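Glia-derived nexin (Homo sapiens, PDB 4DY0) inhibits serine proteases such as thrombin, trypsin and urokinase, binds heparin and promotes neurite extension by inhibiting thrombin. Local coordinates at residues 15-18 against 19-23. Sequence-based numbering, arbitrary orientation.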
ATOM      1  N   THR A  15      10.494  -4.054   1.861  1.00 24.66           N
ATOM      2  CA  THR A  15      10.914  -3.044   0.899  1.00 26.53           C
ATOM      3  C   THR A  15       9.836  -1.972   0.830  1.00 27.85           C
ATOM      4  O   THR A  15      10.121  -0.779   0.922  1.00 31.21           O
ATOM      5  CB  THR A  15      11.143  -3.637  -0.506  1.00 28.03           C
ATOM      6  OG1 THR A  15      12.303  -4.472  -0.486  1.00 33.34           O
ATOM      7  CG2 THR A  15      11.361  -2.534  -1.529  1.00 25.70           C
ATOM      8  N   GLY A  16       8.590  -2.407   0.683  1.00 23.77           N
ATOM      9  CA  GLY A  16       7.476  -1.481   0.603  1.00 25.54           C
ATOM     10  C   GLY A  16       7.329  -0.635   1.851  1.00 21.86           C
ATOM     11  O   GLY A  16       7.045   0.556   1.774  1.00 22.01           O
ATOM     12  N   ILE A  17       7.516  -1.252   3.010  1.00 21.28           N
ATOM     13  CA  ILE A  17       7.385  -0.535   4.273  1.00 22.59           C
ATOM     14  C   ILE A  17       8.490   0.519   4.421  1.00 24.75           C
ATOM     15  O   ILE A  17       8.245   1.635   4.894  1.00 26.85           O
ATOM     16  CB  ILE A  17       7.384  -1.506   5.470  1.00 22.50           C
ATOM     17  CG1 ILE A  17       6.121  -2.370   5.446  1.00 21.79           C
ATOM     18  CG2 ILE A  17       7.473  -0.746   6.790  1.00 22.57           C
ATOM     19  CD1 ILE A  17       6.092  -3.450   6.515  1.00 21.84           C
ATOM     20  N   GLN A  18       9.700   0.168   4.003  1.00 25.49           N
ATOM     21  CA  GLN A  18      10.826   1.097   4.055  1.00 24.44           C
ATOM     22  C   GLN A  18      10.520   2.360   3.266  1.00 25.90           C
ATOM     23  O   GLN A  18      10.880   3.464   3.678  1.00 27.68           O
ATOM     24  CB  GLN A  18      12.098   0.440   3.518  1.00 27.47           C
ATOM     25  CG  GLN A  18      12.765  -0.494   4.513  1.00 32.08           C
ATOM     26  CD  GLN A  18      13.951  -1.223   3.918  1.00 47.30           C
ATOM     27  OE1 GLN A  18      14.108  -2.428   4.109  1.00 51.83           O
ATOM     28  NE2 GLN A  18      14.793  -0.497   3.189  1.00 49.37           N
ATOM     29  N   VAL A  19       9.853   2.192   2.129  1.00 22.89           N
ATOM     30  CA  VAL A  19       9.426   3.332   1.337  1.00 23.59           C
ATOM     31  C   VAL A  19       8.440   4.173   2.138  1.00 23.17           C
ATOM     32  O   VAL A  19       8.595   5.390   2.246  1.00 24.23           O
ATOM     33  CB  VAL A  19       8.801   2.895  -0.004  1.00 23.68           C
ATOM     34  CG1 VAL A  19       8.140   4.075  -0.695  1.00 19.47           C
ATOM     35  CG2 VAL A  19       9.866   2.258  -0.897  1.00 21.79           C
ATOM     36  N   PHE A  20       7.436   3.522   2.720  1.00 21.21           N
ATOM     37  CA  PHE A  20       6.481   4.231   3.570  1.00 22.11           C
ATOM     38  C   PHE A  20       7.203   5.051   4.638  1.00 24.18           C
ATOM     39  O   PHE A  20       6.862   6.216   4.878  1.00 24.63           O
ATOM     40  CB  PHE A  20       5.508   3.252   4.231  1.00 20.94           C
ATOM     41  CG  PHE A  20       4.588   3.893   5.236  1.00 21.30           C
ATOM     42  CD1 PHE A  20       3.388   4.466   4.834  1.00 19.62           C
ATOM     43  CD2 PHE A  20       4.920   3.923   6.584  1.00 21.64           C
ATOM     44  CE1 PHE A  20       2.540   5.052   5.753  1.00 19.95           C
ATOM     45  CE2 PHE A  20       4.075   4.515   7.512  1.00 20.43           C
ATOM     46  CZ  PHE A  20       2.885   5.077   7.099  1.00 21.10           C
ATOM     47  N   ASN A  21       8.199   4.439   5.275  1.00 24.23           N
ATOM     48  CA  ASN A  21       8.935   5.090   6.357  1.00 25.96           C
ATOM     49  C   ASN A  21       9.667   6.337   5.885  1.00 26.67           C
ATOM     50  O   ASN A  21       9.874   7.283   6.645  1.00 27.12           O
ATOM     51  CB  ASN A  21       9.920   4.115   7.002  1.00 24.03           C
ATOM     52  CG  ASN A  21       9.223   3.014   7.766  1.00 29.90           C
ATOM     53  OD1 ASN A  21       8.066   3.159   8.165  1.00 32.86           O
ATOM     54  ND2 ASN A  21       9.924   1.906   7.986  1.00 28.86           N
ATOM     55  N   GLN A  22      10.061   6.336   4.621  1.00 25.48           N
ATOM     56  CA  GLN A  22      10.710   7.498   4.048  1.00 27.09           C
ATOM     57  C   GLN A  22       9.715   8.623   3.870  1.00 24.75           C
ATOM     58  O   GLN A  22       9.933   9.743   4.336  1.00 24.13           O
ATOM     59  CB  GLN A  22      11.297   7.154   2.692  1.00 27.72           C
ATOM     60  CG  GLN A  22      12.615   6.445   2.751  1.00 30.21           C
ATOM     61  CD  GLN A  22      13.295   6.486   1.413  1.00 38.69           C
ATOM     62  OE1 GLN A  22      13.697   5.461   0.878  1.00 37.84           O
ATOM     63  NE2 GLN A  22      13.400   7.682   0.841  1.00 49.32           N
ATOM     64  N   ILE A  23       8.622   8.313   3.182  1.00 24.91           N
ATOM     65  CA  ILE A  23       7.619   9.314   2.855  1.00 27.06           C
ATOM     66  C   ILE A  23       7.097   9.965   4.126  1.00 25.42           C
ATOM     67  O   ILE A  23       7.035  11.186   4.241  1.00 30.11           O
ATOM     68  CB  ILE A  23       6.454   8.694   2.071  1.00 25.56           C
ATOM     69  CG1 ILE A  23       6.975   8.056   0.781  1.00 23.74           C
ATOM     70  CG2 ILE A  23       5.392   9.750   1.776  1.00 26.04           C
ATOM     71  CD1 ILE A  23       5.989   7.116   0.112  1.00 23.04           C
TER
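V19, F20, N21 and Q22 each give their backbone N-H to the carbonyl four residues earlier, on T15, G16, I17 and Q18, within one continuous alpha helix. The N21 N to I17 O bond is the shortest of the four, at 2.8 Å. The Q22 N to Q18 O bond is more bent, with an N-H...O angle of 139°.

One turn apart, the I17 and N21 side chains run alongside each other. I17 CG2 touches N21 ND2 at 3.8 Å. The N21 side chain leans back over the preceding turn, with CG beside its own backbone N (chi1 -69°). This puts N21 CG 3.3 Å from I17 O. N21 OD1 sits at the edge of the F20 ring, in its plane. N21 ND2 is hydrogen-bonded to I253 O. A leucine in place of N21 would probably leave the I253 carbonyl without this donor. On another side of the helix, V19 CG2 packs 3.5 Å from T15 O.

These are i to i+4 contacts within helix 5-26, helix A of the serpin fold. I17 and F20 face sheet B, through M373 of strand 369-376, and V19 meets P288 of helix 286-291.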